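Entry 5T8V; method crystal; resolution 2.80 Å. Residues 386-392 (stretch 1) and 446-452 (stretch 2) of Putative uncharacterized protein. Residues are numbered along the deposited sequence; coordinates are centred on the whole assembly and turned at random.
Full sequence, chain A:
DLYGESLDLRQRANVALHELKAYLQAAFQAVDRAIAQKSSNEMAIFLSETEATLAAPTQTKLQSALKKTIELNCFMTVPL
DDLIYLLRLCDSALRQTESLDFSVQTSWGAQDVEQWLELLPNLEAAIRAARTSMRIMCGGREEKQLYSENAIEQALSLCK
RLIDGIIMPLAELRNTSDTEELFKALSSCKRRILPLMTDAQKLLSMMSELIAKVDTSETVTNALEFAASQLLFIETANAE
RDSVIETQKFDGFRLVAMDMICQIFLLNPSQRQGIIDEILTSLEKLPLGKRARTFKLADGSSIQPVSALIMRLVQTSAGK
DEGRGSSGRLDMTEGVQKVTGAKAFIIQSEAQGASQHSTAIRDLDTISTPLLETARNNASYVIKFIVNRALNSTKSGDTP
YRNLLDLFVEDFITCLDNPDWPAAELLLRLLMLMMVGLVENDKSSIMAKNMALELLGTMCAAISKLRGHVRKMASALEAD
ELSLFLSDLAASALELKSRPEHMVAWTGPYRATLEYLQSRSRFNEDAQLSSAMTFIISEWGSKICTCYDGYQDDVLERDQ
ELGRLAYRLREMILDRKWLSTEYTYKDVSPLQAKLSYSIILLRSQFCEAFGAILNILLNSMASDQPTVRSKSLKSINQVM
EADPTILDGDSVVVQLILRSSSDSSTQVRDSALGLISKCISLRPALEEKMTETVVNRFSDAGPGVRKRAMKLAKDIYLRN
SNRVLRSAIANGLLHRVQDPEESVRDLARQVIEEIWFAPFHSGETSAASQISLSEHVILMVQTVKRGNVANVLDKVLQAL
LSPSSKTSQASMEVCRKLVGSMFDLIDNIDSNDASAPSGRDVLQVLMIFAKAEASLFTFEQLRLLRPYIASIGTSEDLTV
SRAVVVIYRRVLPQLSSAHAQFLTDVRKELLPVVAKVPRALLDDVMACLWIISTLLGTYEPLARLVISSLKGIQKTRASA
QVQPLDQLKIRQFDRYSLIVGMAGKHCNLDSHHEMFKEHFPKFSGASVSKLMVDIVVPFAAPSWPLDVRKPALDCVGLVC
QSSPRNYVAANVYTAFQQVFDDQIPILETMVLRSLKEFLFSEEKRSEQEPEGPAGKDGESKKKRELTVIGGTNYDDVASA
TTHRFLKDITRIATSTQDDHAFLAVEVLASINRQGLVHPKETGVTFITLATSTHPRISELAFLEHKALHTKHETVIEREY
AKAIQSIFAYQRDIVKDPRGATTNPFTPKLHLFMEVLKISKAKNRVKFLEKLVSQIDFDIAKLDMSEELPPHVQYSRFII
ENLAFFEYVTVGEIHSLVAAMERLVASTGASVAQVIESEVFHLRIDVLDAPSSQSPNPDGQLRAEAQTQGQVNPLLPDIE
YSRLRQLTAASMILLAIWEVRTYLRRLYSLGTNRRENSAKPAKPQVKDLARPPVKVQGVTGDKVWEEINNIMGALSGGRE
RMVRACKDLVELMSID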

# COMPACT_ATOMS: atom_id res chain seq x y z
N ILE A 386 -30.37 4.06 -0.39
CA ILE A 386 -29.28 4.64 -1.17
C ILE A 386 -28.23 3.59 -1.50
O ILE A 386 -27.66 3.59 -2.60
CB ILE A 386 -28.66 5.85 -0.44
CG1 ILE A 386 -28.17 5.48 0.96
CG2 ILE A 386 -29.67 7.00 -0.39
CD1 ILE A 386 -27.37 6.60 1.64
N VAL A 387 -27.94 2.67 -0.58
CA VAL A 387 -27.01 1.59 -0.90
C VAL A 387 -27.62 0.68 -1.96
O VAL A 387 -26.98 0.34 -2.96
CB VAL A 387 -26.63 0.79 0.36
CG1 VAL A 387 -25.71 -0.38 -0.00
CG2 VAL A 387 -25.95 1.70 1.37
N ASN A 388 -28.88 0.28 -1.75
CA ASN A 388 -29.56 -0.60 -2.69
C ASN A 388 -29.41 -0.09 -4.12
O ASN A 388 -28.90 -0.80 -4.99
CB ASN A 388 -31.04 -0.71 -2.33
CG ASN A 388 -31.84 -1.42 -3.40
OD1 ASN A 388 -31.44 -2.48 -3.89
ND2 ASN A 388 -32.96 -0.82 -3.80
N ARG A 389 -29.84 1.14 -4.38
CA ARG A 389 -29.76 1.63 -5.75
C ARG A 389 -28.38 2.16 -6.11
O ARG A 389 -28.16 2.51 -7.28
CB ARG A 389 -30.83 2.68 -6.01
CG ARG A 389 -30.71 3.94 -5.20
CD ARG A 389 -31.90 4.85 -5.47
NE ARG A 389 -32.08 5.14 -6.89
CZ ARG A 389 -32.86 4.44 -7.72
NH1 ARG A 389 -33.54 3.39 -7.28
NH2 ARG A 389 -32.95 4.78 -9.00
N ALA A 390 -27.45 2.23 -5.16
CA ALA A 390 -26.05 2.41 -5.52
C ALA A 390 -25.48 1.15 -6.15
O ALA A 390 -24.63 1.24 -7.03
CB ALA A 390 -25.23 2.81 -4.29
N LEU A 391 -25.96 -0.02 -5.72
CA LEU A 391 -25.47 -1.29 -6.24
C LEU A 391 -26.35 -1.83 -7.36
O LEU A 391 -25.88 -2.02 -8.48
CB LEU A 391 -25.38 -2.32 -5.10
CG LEU A 391 -24.48 -1.96 -3.93
CD1 LEU A 391 -24.53 -3.07 -2.89
CD2 LEU A 391 -23.05 -1.72 -4.39
N ASN A 392 -27.62 -2.09 -7.07
CA ASN A 392 -28.51 -2.77 -8.01
C ASN A 392 -29.06 -1.85 -9.10
O ASN A 392 -30.21 -2.00 -9.51
CB ASN A 392 -29.64 -3.43 -7.23
CG ASN A 392 -29.12 -4.41 -6.18
OD1 ASN A 392 -28.20 -5.18 -6.44
ND2 ASN A 392 -29.72 -4.37 -4.99
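Stretch 2 446-452: IMAKNMA

Two methionines carry most of this contact from the side of stretch 2: the helix axes come no closer than 11.1 Å, side chains fill the space between, and no hydrogen bond joins the two stretches. Residues 446-452 are helical throughout, in a helix that continues later in the chain. Their backbone bonds run from i+4 to i, as in Met451 N to Met447 O at 2.9 Å. This helix crosses the helix of residues 386-391 at 129°, so the two run obliquely, nearer antiparallel than parallel. The closest backbone register pairs Leu391 CA with Ala448 CA, 6.7 Å apart.

Met447 and Met451, one helical turn apart, both direct their CA-to-CB bonds toward stretch 1. Each has chi1 and chi2 near t and chi3 near p, an extended chain bent at its tip, which carries the terminal CE over to stretch 1. Met451 reaches three residues: its CE lies 4.0 Å from Val387 CG1 and 3.5 Å from Leu391 CD2, while its SD is 4.1 Å from Ala390 CB. The small methyl of Ala390 and the CG1 methyl of Val387 offer an apolar surface to this flexible thioether.

Leu391 is the centre of the contact, with 96 Å² covered by stretch 2. Its CB points sideways, but its m,t rotamer brings the end of the side chain nearer. There it meets Ala448, whose short side chain allows close approach: Leu391 CD2 is 3.9 Å from Ala448 CA, and Leu391 CD1 is 4.0 Å from Ala448 CB. Met447 packs at the last helical turn of stretch 1, its CE 3.3 Å from Leu391 O and 4.3 Å from Leu391 CB. Immediately beyond, Asn392 leaves helical geometry, yet its ND2 donates a 2.8 Å hydrogen bond to Asn388 OD1, a link within stretch 1.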

# COMPACT_ATOMS: atom_id res chain seq x y z
N ILE A 446 -17.97 -8.10 -6.49
CA ILE A 446 -16.76 -7.28 -6.47
C ILE A 446 -17.13 -5.80 -6.39
O ILE A 446 -16.47 -5.03 -5.69
CB ILE A 446 -15.89 -7.57 -7.71
CG1 ILE A 446 -15.59 -9.08 -7.81
CG2 ILE A 446 -14.60 -6.76 -7.66
CD1 ILE A 446 -14.87 -9.66 -6.60
N MET A 447 -18.18 -5.39 -7.10
CA MET A 447 -18.64 -4.01 -7.01
C MET A 447 -18.99 -3.65 -5.58
O MET A 447 -18.60 -2.58 -5.08
CB MET A 447 -19.84 -3.81 -7.94
CG MET A 447 -20.50 -2.44 -7.85
SD MET A 447 -21.87 -2.26 -9.01
CE MET A 447 -22.97 -3.57 -8.48
N ALA A 448 -19.71 -4.53 -4.89
CA ALA A 448 -20.15 -4.24 -3.52
C ALA A 448 -18.97 -4.19 -2.56
O ALA A 448 -18.90 -3.31 -1.70
CB ALA A 448 -21.17 -5.29 -3.07
N LYS A 449 -18.02 -5.13 -2.69
CA LYS A 449 -16.84 -5.10 -1.83
C LYS A 449 -16.03 -3.84 -2.07
O LYS A 449 -15.60 -3.17 -1.12
CB LYS A 449 -15.98 -6.34 -2.08
CG LYS A 449 -16.54 -7.63 -1.50
CD LYS A 449 -15.57 -8.79 -1.72
CE LYS A 449 -16.14 -10.11 -1.22
NZ LYS A 449 -16.40 -10.10 0.25
N ASN A 450 -15.80 -3.49 -3.34
CA ASN A 450 -15.02 -2.30 -3.66
C ASN A 450 -15.68 -1.05 -3.09
O ASN A 450 -15.02 -0.21 -2.47
CB ASN A 450 -14.86 -2.17 -5.17
CG ASN A 450 -14.08 -3.32 -5.76
OD1 ASN A 450 -13.64 -4.22 -5.04
ND2 ASN A 450 -13.91 -3.31 -7.07
N MET A 451 -16.99 -0.91 -3.28
CA MET A 451 -17.70 0.23 -2.70
C MET A 451 -17.54 0.24 -1.19
O MET A 451 -17.23 1.28 -0.59
CB MET A 451 -19.17 0.18 -3.09
CG MET A 451 -19.94 1.44 -2.72
SD MET A 451 -21.72 1.27 -2.91
CE MET A 451 -22.08 0.14 -1.57
N ALA A 452 -17.76 -0.91 -0.55
CA ALA A 452 -17.72 -0.99 0.91
C ALA A 452 -16.35 -0.57 1.44
O ALA A 452 -16.26 0.19 2.42
CB ALA A 452 -18.07 -2.40 1.36